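Local coordinates for beta-N-acetylhexosaminidase (Beutenbergia cavernae, PDB 5BU9), which probably hydrolyses terminal non-reducing N-acetyl-D-hexosamine residues from N-acetyl-beta-D-hexosaminides, as a member of glycoside hydrolase family 3, at residues D79-N84 and F152-G157; N84-R89 and S94-A99; A108-D113 and A164-A169. All coordinates share one frame; numbering follows the deposited sequence.

Interaction 1. Residues D79-N84 and F152-G157; sequences DQEGGN and FHREFG. With GOL (glycerol), chain C.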
ATOM      1  N   ASP A  79      -3.575  -6.265  -4.837  1.00 28.18           N
ATOM      2  CA  ASP A  79      -4.357  -6.501  -3.618  1.00 26.18           C
ATOM      3  C   ASP A  79      -4.740  -7.959  -3.474  1.00 32.34           C
ATOM      4  O   ASP A  79      -5.828  -8.346  -3.955  1.00 35.21           O
ATOM      5  CB  ASP A  79      -5.666  -5.687  -3.623  1.00 30.95           C
ATOM      6  CG  ASP A  79      -5.497  -4.261  -3.100  1.00 39.75           C
ATOM      7  OD1 ASP A  79      -4.389  -3.879  -2.641  1.00 53.14           O
ATOM      8  OD2 ASP A  79      -6.502  -3.520  -3.150  1.00 48.69           O
ATOM      9  N   GLN A  80      -3.902  -8.766  -2.806  1.00 31.80           N
ATOM     10  CA  GLN A  80      -4.222 -10.193  -2.667  1.00 36.42           C
ATOM     11  C   GLN A  80      -4.390 -10.519  -1.177  1.00 44.36           C
ATOM     12  O   GLN A  80      -3.566 -11.193  -0.594  1.00 32.17           O
ATOM     13  CB  GLN A  80      -3.142 -11.073  -3.325  1.00 30.49           C
ATOM     14  CG  GLN A  80      -3.580 -12.539  -3.621  1.00 38.42           C
ATOM     15  CD  GLN A  80      -4.368 -12.705  -4.934  1.00 52.92           C
ATOM     16  OE1 GLN A  80      -5.033 -11.782  -5.377  1.00 34.28           O
ATOM     17  NE2 GLN A  80      -4.268 -13.879  -5.563  1.00 33.79           N
ATOM     18  N   GLU A  81      -5.456 -10.016  -0.564  1.00 31.51           N
ATOM     19  CA  GLU A  81      -5.728 -10.280   0.860  1.00 34.72           C
ATOM     20  C   GLU A  81      -6.384 -11.628   1.041  1.00 43.47           C
ATOM     21  O   GLU A  81      -6.103 -12.334   2.009  1.00 44.48           O
ATOM     22  CB  GLU A  81      -6.650  -9.209   1.479  1.00 30.76           C
ATOM     23  CG  GLU A  81      -6.110  -7.770   1.460  1.00 32.83           C
ATOM     24  CD  GLU A  81      -7.178  -6.746   1.828  1.00 45.17           C
ATOM     25  OE1 GLU A  81      -8.136  -7.070   2.566  1.00 35.16           O
ATOM     26  OE2 GLU A  81      -7.088  -5.610   1.345  1.00 30.94           O
ATOM     27  N   GLY A  82      -7.273 -11.965   0.102  1.00 31.72           N
ATOM     28  CA  GLY A  82      -8.198 -13.075   0.267  1.00 37.03           C
ATOM     29  C   GLY A  82      -9.653 -12.635   0.427  1.00 33.02           C
ATOM     30  O   GLY A  82      -9.932 -11.469   0.757  1.00 39.70           O
ATOM     31  N   GLY A  83     -10.578 -13.562   0.160  1.00 38.45           N
ATOM     32  CA  GLY A  83     -11.991 -13.318   0.379  1.00 41.65           C
ATOM     33  C   GLY A  83     -12.565 -12.247  -0.544  1.00 39.46           C
ATOM     34  O   GLY A  83     -12.540 -12.383  -1.767  1.00 39.26           O
ATOM     35  N   ASN A  84     -13.091 -11.181   0.039  1.00 34.28           N
ATOM     36  CA  ASN A  84     -13.676 -10.089  -0.741  1.00 37.69           C
ATOM     37  C   ASN A  84     -12.617  -9.226  -1.431  1.00 43.71           C
ATOM     38  O   ASN A  84     -12.960  -8.377  -2.243  1.00 38.88           O
ATOM     39  CB  ASN A  84     -14.564  -9.223   0.164  1.00 36.65           C
ATOM     40  CG  ASN A  84     -15.848  -9.948   0.566  1.00 45.22           C
ATOM     41  OD1 ASN A  84     -16.557 -10.473  -0.274  1.00 49.70           O
ATOM     42  ND2 ASN A  84     -16.124 -10.002   1.855  1.00 34.47           N
ATOM     43  N   PHE A 152     -16.545  -6.378   5.308  1.00 41.06           N
ATOM     44  CA  PHE A 152     -16.027  -7.257   4.272  1.00 34.36           C
ATOM     45  C   PHE A 152     -15.213  -8.421   4.820  1.00 45.94           C
ATOM     46  O   PHE A 152     -14.589  -9.149   4.049  1.00 39.84           O
ATOM     47  CB  PHE A 152     -15.149  -6.455   3.304  1.00 30.49           C
ATOM     48  CG  PHE A 152     -15.917  -5.534   2.388  1.00 34.38           C
ATOM     49  CD1 PHE A 152     -16.752  -6.056   1.390  1.00 32.99           C
ATOM     50  CD2 PHE A 152     -15.786  -4.147   2.508  1.00 28.79           C
ATOM     51  CE1 PHE A 152     -17.443  -5.213   0.533  1.00 43.48           C
ATOM     52  CE2 PHE A 152     -16.479  -3.286   1.662  1.00 33.29           C
ATOM     53  CZ  PHE A 152     -17.315  -3.822   0.659  1.00 39.17           C
ATOM     54  N   HIS A 153     -15.190  -8.573   6.144  1.00 40.37           N
ATOM     55  CA  HIS A 153     -14.442  -9.662   6.803  1.00 36.72           C
ATOM     56  C   HIS A 153     -12.944  -9.622   6.474  1.00 37.29           C
ATOM     57  O   HIS A 153     -12.322 -10.670   6.310  1.00 38.89           O
ATOM     58  CB  HIS A 153     -15.016 -11.032   6.422  1.00 35.33           C
ATOM     59  CG  HIS A 153     -16.511 -11.098   6.502  1.00 47.54           C
ATOM     60  ND1 HIS A 153     -17.209 -10.729   7.633  1.00 62.14           N
ATOM     61  CD2 HIS A 153     -17.444 -11.444   5.583  1.00 36.43           C
ATOM     62  CE1 HIS A 153     -18.505 -10.853   7.409  1.00 45.22           C
ATOM     63  NE2 HIS A 153     -18.675 -11.288   6.172  1.00 63.37           N
ATOM     64  N   ARG A 154     -12.373  -8.413   6.390  1.00 31.98           N
ATOM     65  CA  ARG A 154     -10.958  -8.251   6.040  1.00 38.71           C
ATOM     66  C   ARG A 154     -10.037  -8.183   7.245  1.00 41.53           C
ATOM     67  O   ARG A 154      -8.826  -8.112   7.070  1.00 42.22           O
ATOM     68  CB  ARG A 154     -10.757  -7.005   5.202  1.00 30.86           C
ATOM     69  CG  ARG A 154     -11.506  -7.055   3.898  1.00 29.23           C
ATOM     70  CD  ARG A 154     -11.530  -5.641   3.311  1.00 29.66           C
ATOM     71  NE  ARG A 154     -10.209  -5.157   2.893  1.00 30.64           N
ATOM     72  CZ  ARG A 154      -9.950  -3.888   2.558  1.00 36.67           C
ATOM     73  NH1 ARG A 154     -10.906  -2.972   2.614  1.00 28.28           N
ATOM     74  NH2 ARG A 154      -8.732  -3.521   2.185  1.00 26.39           N
ATOM     75  N   GLU A 155     -10.617  -8.223   8.446  1.00 32.94           N
ATOM     76  CA  GLU A 155      -9.871  -8.216   9.705  1.00 33.71           C
ATOM     77  C   GLU A 155      -9.526  -9.663  10.069  1.00 35.29           C
ATOM     78  O   GLU A 155     -10.264 -10.577   9.720  1.00 42.98           O
ATOM     79  CB  GLU A 155     -10.677  -7.550  10.856  1.00 33.91           C
ATOM     80  CG  GLU A 155     -11.794  -8.456  11.532  1.00 35.30           C
ATOM     81  CD  GLU A 155     -13.111  -8.456  10.753  1.00 47.41           C
ATOM     82  OE1 GLU A 155     -13.133  -7.943   9.617  1.00 43.41           O
ATOM     83  OE2 GLU A 155     -14.123  -8.978  11.255  1.00 47.07           O
ATOM     84  N   PHE A 156      -8.403  -9.855  10.761  1.00 53.31           N
ATOM     85  CA  PHE A 156      -7.998 -11.182  11.232  1.00 39.24           C
ATOM     86  C   PHE A 156      -8.663 -11.500  12.573  1.00 43.06           C
ATOM     87  O   PHE A 156      -8.748 -12.652  12.964  1.00 43.99           O
ATOM     88  CB  PHE A 156      -6.478 -11.280  11.366  1.00 37.78           C
ATOM     89  CG  PHE A 156      -5.741 -11.475  10.053  1.00 52.56           C
ATOM     90  CD1 PHE A 156      -5.671 -12.733   9.456  1.00 38.06           C
ATOM     91  CD2 PHE A 156      -5.081 -10.409   9.443  1.00 35.82           C
ATOM     92  CE1 PHE A 156      -4.980 -12.928   8.267  1.00 54.57           C
ATOM     93  CE2 PHE A 156      -4.391 -10.587   8.249  1.00 53.44           C
ATOM     94  CZ  PHE A 156      -4.338 -11.853   7.658  1.00 45.08           C
ATOM     95  N   GLY A 157      -9.155 -10.476  13.258  1.00 41.10           N
ATOM     96  CA  GLY A 157      -9.703 -10.637  14.598  1.00 39.72           C
ATOM     97  C   GLY A 157      -9.918  -9.290  15.302  1.00 56.27           C
ATOM     98  O   GLY A 157      -9.919  -8.244  14.663  1.00 52.17           O
TER
HETATM   99  C1  GOL C 501      -6.352  -0.110  -2.405  0.51 39.90           C
HETATM  100  O1  GOL C 501      -7.297   0.917  -2.122  0.51 39.49           O
HETATM  101  C2  GOL C 501      -6.131  -0.995  -1.165  0.51 39.12           C
HETATM  102  O2  GOL C 501      -4.758  -1.307  -0.959  0.51 39.47           O
HETATM  103  C3  GOL C 501      -6.771  -0.375   0.083  0.51 37.25           C
HETATM  104  O3  GOL C 501      -6.805  -1.341   1.102  0.51 35.94           O
HETATM  105  O   HOH W   1      -8.120  -8.745   4.442  1.00 32.29           O
HETATM  106  O   HOH W   2     -12.550 -10.444   2.690  1.00 35.17           O

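Interaction 2. Residues N84-R89 and S94-A99; sequences NVQVLR and SDIPTA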
ATOM      1  N   ASN A  84     -13.091 -11.181   0.039  1.00 34.28           N
ATOM      2  CA  ASN A  84     -13.676 -10.089  -0.741  1.00 37.69           C
ATOM      3  C   ASN A  84     -12.617  -9.226  -1.431  1.00 43.71           C
ATOM      4  O   ASN A  84     -12.960  -8.377  -2.243  1.00 38.88           O
ATOM      5  CB  ASN A  84     -14.564  -9.223   0.164  1.00 36.65           C
ATOM      6  CG  ASN A  84     -15.848  -9.948   0.566  1.00 45.22           C
ATOM      7  OD1 ASN A  84     -16.557 -10.473  -0.274  1.00 49.70           O
ATOM      8  ND2 ASN A  84     -16.124 -10.002   1.855  1.00 34.47           N
ATOM      9  N   VAL A  85     -11.339  -9.428  -1.115  1.00 33.70           N
ATOM     10  CA  VAL A  85     -10.277  -8.654  -1.778  1.00 36.26           C
ATOM     11  C   VAL A  85      -9.197  -9.599  -2.317  1.00 33.47           C
ATOM     12  O   VAL A  85      -8.197  -9.910  -1.651  1.00 43.36           O
ATOM     13  CB  VAL A  85      -9.650  -7.585  -0.832  1.00 31.13           C
ATOM     14  CG1 VAL A  85      -8.552  -6.786  -1.573  1.00 26.53           C
ATOM     15  CG2 VAL A  85     -10.723  -6.603  -0.290  1.00 28.26           C
ATOM     16  N   GLN A  86      -9.417 -10.078  -3.528  1.00 37.08           N
ATOM     17  CA  GLN A  86      -8.443 -10.944  -4.176  1.00 31.79           C
ATOM     18  C   GLN A  86      -8.437 -10.554  -5.645  1.00 42.83           C
ATOM     19  O   GLN A  86      -9.320 -10.961  -6.400  1.00 34.62           O
ATOM     20  CB  GLN A  86      -8.783 -12.440  -3.983  1.00 32.74           C
ATOM     21  CG  GLN A  86      -7.674 -13.382  -4.534  1.00 33.65           C
ATOM     22  CD  GLN A  86      -8.003 -14.854  -4.424  1.00 39.61           C
ATOM     23  OE1 GLN A  86      -8.742 -15.272  -3.531  1.00 42.52           O
ATOM     24  NE2 GLN A  86      -7.445 -15.660  -5.338  1.00 38.05           N
ATOM     25  N   VAL A  87      -7.483  -9.720  -6.049  1.00 41.20           N
ATOM     26  CA  VAL A  87      -7.516  -9.206  -7.404  1.00 32.32           C
ATOM     27  C   VAL A  87      -7.228 -10.347  -8.388  1.00 35.65           C
ATOM     28  O   VAL A  87      -7.808 -10.407  -9.462  1.00 44.83           O
ATOM     29  CB  VAL A  87      -6.519  -8.063  -7.604  1.00 30.20           C
ATOM     30  CG1 VAL A  87      -6.376  -7.773  -9.111  1.00 29.84           C
ATOM     31  CG2 VAL A  87      -6.949  -6.794  -6.811  1.00 30.07           C
ATOM     32  N   LEU A  88      -6.324 -11.247  -8.021  1.00 37.25           N
ATOM     33  CA  LEU A  88      -5.851 -12.248  -8.974  1.00 32.77           C
ATOM     34  C   LEU A  88      -6.463 -13.607  -8.664  1.00 34.67           C
ATOM     35  O   LEU A  88      -6.200 -14.226  -7.618  1.00 34.83           O
ATOM     36  CB  LEU A  88      -4.318 -12.311  -8.967  1.00 32.60           C
ATOM     37  CG  LEU A  88      -3.652 -10.997  -9.420  1.00 36.79           C
ATOM     38  CD1 LEU A  88      -2.132 -11.073  -9.310  1.00 31.27           C
ATOM     39  CD2 LEU A  88      -4.082 -10.605 -10.846  1.00 31.30           C
ATOM     40  N   ARG A  89      -7.267 -14.073  -9.600  1.00 37.41           N
ATOM     41  CA  ARG A  89      -8.023 -15.297  -9.423  1.00 41.16           C
ATOM     42  C   ARG A  89      -7.932 -16.108 -10.699  1.00 47.40           C
ATOM     43  O   ARG A  89      -7.465 -15.593 -11.709  1.00 43.24           O
ATOM     44  CB  ARG A  89      -9.485 -14.969  -9.065  1.00 40.95           C
ATOM     45  CG  ARG A  89     -10.129 -15.951  -8.092  1.00100.26           C
ATOM     46  CD  ARG A  89     -11.628 -15.754  -8.016  1.00 94.07           C
ATOM     47  NE  ARG A  89     -11.955 -14.353  -7.768  1.00 99.78           N
ATOM     48  CZ  ARG A  89     -11.921 -13.781  -6.565  1.00106.24           C
ATOM     49  NH1 ARG A  89     -12.246 -12.485  -6.420  1.00 43.68           N
ATOM     50  NH2 ARG A  89     -11.571 -14.515  -5.506  1.00 84.98           N
ATOM     51  N   SER A  94      -5.061 -20.023  -6.001  1.00 45.34           N
ATOM     52  CA  SER A  94      -5.960 -20.501  -4.941  1.00 43.84           C
ATOM     53  C   SER A  94      -7.186 -19.596  -4.788  1.00 42.32           C
ATOM     54  O   SER A  94      -7.145 -18.428  -5.168  1.00 49.78           O
ATOM     55  CB  SER A  94      -5.217 -20.571  -3.614  1.00 39.55           C
ATOM     56  OG  SER A  94      -4.092 -21.411  -3.766  1.00 48.45           O
ATOM     57  N   ASP A  95      -8.284 -20.135  -4.260  1.00 39.54           N
ATOM     58  CA  ASP A  95      -9.373 -19.285  -3.781  1.00 57.66           C
ATOM     59  C   ASP A  95      -9.067 -19.040  -2.311  1.00 47.37           C
ATOM     60  O   ASP A  95      -9.315 -19.898  -1.467  1.00 53.78           O
ATOM     61  CB  ASP A  95     -10.765 -19.920  -3.979  1.00 48.23           C
ATOM     62  CG  ASP A  95     -11.185 -20.006  -5.463  1.00 91.60           C
ATOM     63  OD1 ASP A  95     -11.066 -18.989  -6.190  1.00 72.66           O
ATOM     64  OD2 ASP A  95     -11.642 -21.092  -5.907  1.00 70.27           O
ATOM     65  N   ILE A  96      -8.516 -17.864  -2.032  1.00 48.30           N
ATOM     66  CA  ILE A  96      -8.041 -17.495  -0.716  1.00 37.62           C
ATOM     67  C   ILE A  96      -9.217 -17.069   0.163  1.00 36.70           C
ATOM     68  O   ILE A  96     -10.000 -16.244  -0.245  1.00 45.04           O
ATOM     69  CB  ILE A  96      -7.017 -16.377  -0.828  1.00 34.32           C
ATOM     70  CG1 ILE A  96      -5.924 -16.762  -1.834  1.00 44.53           C
ATOM     71  CG2 ILE A  96      -6.412 -16.101   0.516  1.00 43.80           C
ATOM     72  CD1 ILE A  96      -4.923 -15.612  -2.133  1.00 33.64           C
ATOM     73  N   PRO A  97      -9.337 -17.644   1.374  1.00 39.77           N
ATOM     74  CA  PRO A  97     -10.426 -17.280   2.295  1.00 39.01           C
ATOM     75  C   PRO A  97     -10.318 -15.834   2.801  1.00 42.12           C
ATOM     76  O   PRO A  97      -9.279 -15.208   2.603  1.00 42.91           O
ATOM     77  CB  PRO A  97     -10.269 -18.291   3.452  1.00 38.68           C
ATOM     78  CG  PRO A  97      -8.945 -18.950   3.257  1.00 50.35           C
ATOM     79  CD  PRO A  97      -8.586 -18.825   1.832  1.00 40.82           C
ATOM     80  N   THR A  98     -11.387 -15.308   3.404  1.00 42.11           N
ATOM     81  CA  THR A  98     -11.375 -13.980   4.021  1.00 48.05           C
ATOM     82  C   THR A  98     -10.298 -13.999   5.098  1.00 39.49           C
ATOM     83  O   THR A  98      -9.988 -15.072   5.622  1.00 39.88           O
ATOM     84  CB  THR A  98     -12.741 -13.614   4.666  1.00 54.10           C
ATOM     85  OG1 THR A  98     -13.037 -14.544   5.719  1.00 48.25           O
ATOM     86  CG2 THR A  98     -13.866 -13.665   3.647  1.00 33.35           C
ATOM     87  N   ALA A  99      -9.723 -12.835   5.408  1.00 35.73           N
ATOM     88  CA  ALA A  99      -8.774 -12.727   6.509  1.00 42.48           C
ATOM     89  C   ALA A  99      -9.433 -13.193   7.801  1.00 33.50           C
ATOM     90  O   ALA A  99      -8.760 -13.704   8.699  1.00 41.54           O
ATOM     91  CB  ALA A  99      -8.253 -11.283   6.658  1.00 33.89           C
TER

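Interaction 3. Residues A108-D113 and A164-A169; sequences ATLQAD and ASHANA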
ATOM      1  N   ALA A 108       0.797 -21.300  12.238  1.00 55.50           N
ATOM      2  CA  ALA A 108       1.614 -22.232  11.468  1.00 47.95           C
ATOM      3  C   ALA A 108       0.922 -22.645  10.154  1.00 60.53           C
ATOM      4  O   ALA A 108       1.533 -22.651   9.079  1.00 54.72           O
ATOM      5  CB  ALA A 108       1.945 -23.470  12.327  1.00 50.49           C
ATOM      6  N   THR A 109      -0.356 -22.996  10.255  1.00 58.15           N
ATOM      7  CA  THR A 109      -1.139 -23.404   9.094  1.00 56.47           C
ATOM      8  C   THR A 109      -1.331 -22.240   8.108  1.00 46.99           C
ATOM      9  O   THR A 109      -1.238 -22.419   6.896  1.00 66.88           O
ATOM     10  CB  THR A 109      -2.523 -23.939   9.520  1.00 51.49           C
ATOM     11  OG1 THR A 109      -2.361 -24.999  10.468  1.00 64.13           O
ATOM     12  CG2 THR A 109      -3.298 -24.439   8.311  1.00 47.62           C
ATOM     13  N   LEU A 110      -1.602 -21.055   8.647  1.00 43.90           N
ATOM     14  CA  LEU A 110      -1.794 -19.843   7.854  1.00 41.40           C
ATOM     15  C   LEU A 110      -0.522 -19.485   7.120  1.00 47.03           C
ATOM     16  O   LEU A 110      -0.575 -19.133   5.950  1.00 49.11           O
ATOM     17  CB  LEU A 110      -2.225 -18.675   8.737  1.00 40.39           C
ATOM     18  CG  LEU A 110      -2.378 -17.290   8.084  1.00 46.94           C
ATOM     19  CD1 LEU A 110      -3.241 -17.360   6.800  1.00 39.10           C
ATOM     20  CD2 LEU A 110      -2.996 -16.344   9.081  1.00 37.76           C
ATOM     21  N   GLN A 111       0.613 -19.585   7.812  1.00 41.87           N
ATOM     22  CA  GLN A 111       1.910 -19.310   7.211  1.00 50.25           C
ATOM     23  C   GLN A 111       2.196 -20.271   6.046  1.00 69.02           C
ATOM     24  O   GLN A 111       2.697 -19.860   4.990  1.00 48.66           O
ATOM     25  CB  GLN A 111       3.028 -19.398   8.252  1.00 45.85           C
ATOM     26  CG  GLN A 111       4.403 -19.152   7.615  1.00 43.89           C
ATOM     27  CD  GLN A 111       5.523 -18.933   8.620  1.00 66.49           C
ATOM     28  OE1 GLN A 111       5.291 -18.674   9.804  1.00 45.55           O
ATOM     29  NE2 GLN A 111       6.754 -19.013   8.134  1.00 49.07           N
ATOM     30  N   ALA A 112       1.868 -21.548   6.232  1.00 48.59           N
ATOM     31  CA  ALA A 112       2.028 -22.535   5.160  1.00 45.17           C
ATOM     32  C   ALA A 112       1.115 -22.209   3.970  1.00 74.29           C
ATOM     33  O   ALA A 112       1.554 -22.224   2.829  1.00 53.21           O
ATOM     34  CB  ALA A 112       1.748 -23.944   5.672  1.00 46.69           C
ATOM     35  N   ASP A 113      -0.153 -21.906   4.233  1.00 52.19           N
ATOM     36  CA  ASP A 113      -1.060 -21.561   3.144  1.00 54.15           C
ATOM     37  C   ASP A 113      -0.615 -20.259   2.467  1.00 47.10           C
ATOM     38  O   ASP A 113      -0.734 -20.116   1.252  1.00 51.06           O
ATOM     39  CB  ASP A 113      -2.506 -21.454   3.644  1.00 41.45           C
ATOM     40  CG  ASP A 113      -3.086 -22.816   4.086  1.00 49.01           C
ATOM     41  OD1 ASP A 113      -2.534 -23.884   3.724  1.00 58.31           O
ATOM     42  OD2 ASP A 113      -4.108 -22.807   4.796  1.00 63.15           O
ATOM     43  N   ALA A 164      -1.976  -9.663  15.267  1.00 53.10           N
ATOM     44  CA  ALA A 164      -0.523  -9.771  15.121  1.00 39.79           C
ATOM     45  C   ALA A 164      -0.065 -11.164  14.703  1.00 62.20           C
ATOM     46  O   ALA A 164       0.703 -11.304  13.763  1.00 42.58           O
ATOM     47  CB  ALA A 164       0.149  -9.403  16.396  1.00 45.63           C
ATOM     48  N   SER A 165      -0.507 -12.195  15.422  1.00 42.44           N
ATOM     49  CA  SER A 165      -0.005 -13.543  15.173  1.00 43.80           C
ATOM     50  C   SER A 165      -0.439 -14.062  13.781  1.00 43.27           C
ATOM     51  O   SER A 165       0.295 -14.791  13.124  1.00 51.51           O
ATOM     52  CB  SER A 165      -0.448 -14.504  16.280  1.00 45.51           C
ATOM     53  OG  SER A 165      -1.854 -14.636  16.365  1.00 48.36           O
ATOM     54  N   HIS A 166      -1.611 -13.664  13.310  1.00 42.25           N
ATOM     55  CA  HIS A 166      -2.026 -14.170  12.026  1.00 45.45           C
ATOM     56  C   HIS A 166      -1.447 -13.339  10.888  1.00 51.41           C
ATOM     57  O   HIS A 166      -0.909 -13.915   9.933  1.00 42.00           O
ATOM     58  CB  HIS A 166      -3.548 -14.278  11.975  1.00 48.05           C
ATOM     59  CG  HIS A 166      -4.067 -15.315  12.918  1.00 65.15           C
ATOM     60  ND1 HIS A 166      -4.272 -15.059  14.253  1.00 49.72           N
ATOM     61  CD2 HIS A 166      -4.322 -16.633  12.743  1.00 44.56           C
ATOM     62  CE1 HIS A 166      -4.678 -16.164  14.854  1.00 57.14           C
ATOM     63  NE2 HIS A 166      -4.715 -17.134  13.959  1.00 49.69           N
ATOM     64  N   ALA A 167      -1.495 -12.013  10.988  1.00 39.03           N
ATOM     65  CA  ALA A 167      -0.961 -11.194   9.901  1.00 37.66           C
ATOM     66  C   ALA A 167       0.536 -11.430   9.770  1.00 40.00           C
ATOM     67  O   ALA A 167       1.067 -11.463   8.653  1.00 37.76           O
ATOM     68  CB  ALA A 167      -1.261  -9.705  10.104  1.00 41.09           C
ATOM     69  N   ASN A 168       1.221 -11.629  10.892  1.00 39.34           N
ATOM     70  CA  ASN A 168       2.669 -11.844  10.828  1.00 40.02           C
ATOM     71  C   ASN A 168       2.987 -13.213  10.222  1.00 47.85           C
ATOM     72  O   ASN A 168       4.023 -13.392   9.579  1.00 48.19           O
ATOM     73  CB  ASN A 168       3.320 -11.722  12.212  1.00 50.65           C
ATOM     74  CG  ASN A 168       3.415 -10.295  12.679  1.00 62.90           C
ATOM     75  OD1 ASN A 168       3.233  -9.363  11.889  1.00 51.99           O
ATOM     76  ND2 ASN A 168       3.699 -10.108  13.969  1.00 43.34           N
ATOM     77  N   ALA A 169       2.085 -14.167  10.442  1.00 42.21           N
ATOM     78  CA  ALA A 169       2.220 -15.493   9.878  1.00 43.11           C
ATOM     79  C   ALA A 169       2.060 -15.356   8.370  1.00 46.68           C
ATOM     80  O   ALA A 169       2.860 -15.881   7.603  1.00 42.42           O
ATOM     81  CB  ALA A 169       1.194 -16.415  10.448  1.00 44.11           C
TER

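Interaction 1. Residues D79-N84 and F152-G157
R154 and E81 are joined by a two-pronged salt bridge. R154 approaches side-on: NE reaches E81 OE1 at 2.8 Å along an almost straight N-H line (173°), while R154 NH2 meets E81 OE2, also at 2.8 Å, on a more bent path. Both oxygens use their syn lone pairs, and the two flat groups lie 20° apart, so the guanidinium is held nearly in the carboxylate plane. The bend at chi3 of R154 (67°) swings the guanidinium round to the extended glutamate. E81 OE2 also forms a salt bridge with K184, and R154 NH1 is bonded to P148 O. A water links E81 OE1 to the carbonyl of R154. Through its other hydrogen, R154 NH2 makes a longer, more bent bond to glycerol O3 (3.1 Å), and the hydroxyl O2 on the middle carbon of the glycerol donates to D79 OD1. Further out, N84 ND2 donates to F152 O at 2.8 Å; the donor stands above the carbonyl plane, and a second water ties N84 N to the same oxygen. Packing here is slight: N84 CB lies 4.0 Å from F152 CD1, with the amide steeply turned against the ring. With alanine at R154, E81 is likely to keep only K184 as a cationic mate, its OE1 losing the straight bond from NE and its carboxylate less firmly held in plane. The glycerol also bonds to K184, H185 and D268, consistent with a place in or beside the sugar pocket; here a carboxylate is gripped by two cations and lies nearly flat with R154.

Interaction 2. Residues N84-R89 and S94-A99
Q86 and I96 face each other across two chain runs that pass in opposite directions, their CA atoms 7.4 Å apart. Both hydrogen bonds between the runs go through the side chain of Q86 rather than from main chain to main chain. Q86 is fully stretched: CG stands opposite the backbone N (chi1 -174°) and chi2 continues straight, which carries the amide across to the other run. There OE1 accepts the backbone N-H of I96 at 3.0 Å, the donor tilted out of the carbonyl plane. NE2 gives one hydrogen to S94 O (2.8 Å), met almost head-on by the carbonyl, and the other to L88 O (3.0 Å) in its own segment. Both acceptors lie in the amide plane, so three bonds fix the rotation of this buried group. The I96 side chain crosses the Q86 amide at a slant: its CB is 3.4 Å from Q86 OE1, and CD1 lies 3.9 Å from Q86 CD. Towards the surface, the aliphatic part of R89 passes D95, CG to OD1 at 3.7 Å; R89 NH2 and D95 OD1 carry opposite charges but, at 4.6 Å, are too far apart for a salt bridge. At the other end, the methyl CG2 of T98 packs loosely on the backbone of N84. T98 is the N-cap of helix 99-102, its OG1 bonded to D101 N. Segment 84-89 holds the short strand 85-86 that folds back antiparallel on strand 75-82, and W117 of helix 107-123 packs on S94, I96 and P97, so the connection lies between the hairpin of these two strands and that helix.

Interaction 3. Residues A108-D113 and A164-A169
L110 reaches from helix 108-113 into helix 164-169 over H166 and A169. Its CB already faces A169 CB at 4.4 Å. With CG opposite the backbone N (chi1 176°), the chain runs straight out from the helix; CG sits 4.1 Å from H166 O and about as far from the methyl of A169 as CB does. The branch then divides. CD2 goes on to H166, pressing against its carbonyl O at 3.3 Å and its CB at 3.6 Å, and it meets the imidazole at the ring edge, in plane, not over a face; the two side chains cross there at about a right angle. L110 also packs on W117, a little further along its own helix. One residue on, Q111 flanks A169 from the neighbouring position: Q111 CB is 4.1 Å from A169 CB, and Q111 CA approaches A169 O at 3.6 Å in a CA-H...O contact. The short axes come within 8.5 Å and run nearly parallel, crossing at -25°, and the small methyl of A169, set against both L110 and Q111, suits that close approach. The polar end of H166 is engaged elsewhere: ND1 is bonded to T162 O one turn back, and NE2 makes a weak bond to L105 O. These are two successive outer helices of the barrel, placed before and after strand 128-129. With no hydrogen bond passing between the segments, their cohesion here rests on apolar contact and on carbon-to-carbonyl touches, while the imidazole turns ND1 to its own helix and is only weakly bonded through NE2.

In the fold
All three contacts lie on one side of the TIM-barrel domain of family 3. Interactions 1 and 2 are closest, with centres 8 Å apart: they share N84, strands 75-82 and 85-86 are antiparallel neighbours, and, besides, G83 N bonds to I96 O and Q80 NE2 to L88 O. Along the chain, interaction 2 falls wholly between the two segments of interaction 1, whereas interactions 1 and 3 interleave. Their centres are 14 Å apart, and F156 joins them by packing on L110, H166 and A167. Interactions 2 and 3 (centres 16 Å apart) do not touch. The glycerol-binding cluster, probably at the sugar pocket, is thus linked through F156 to the outer helices.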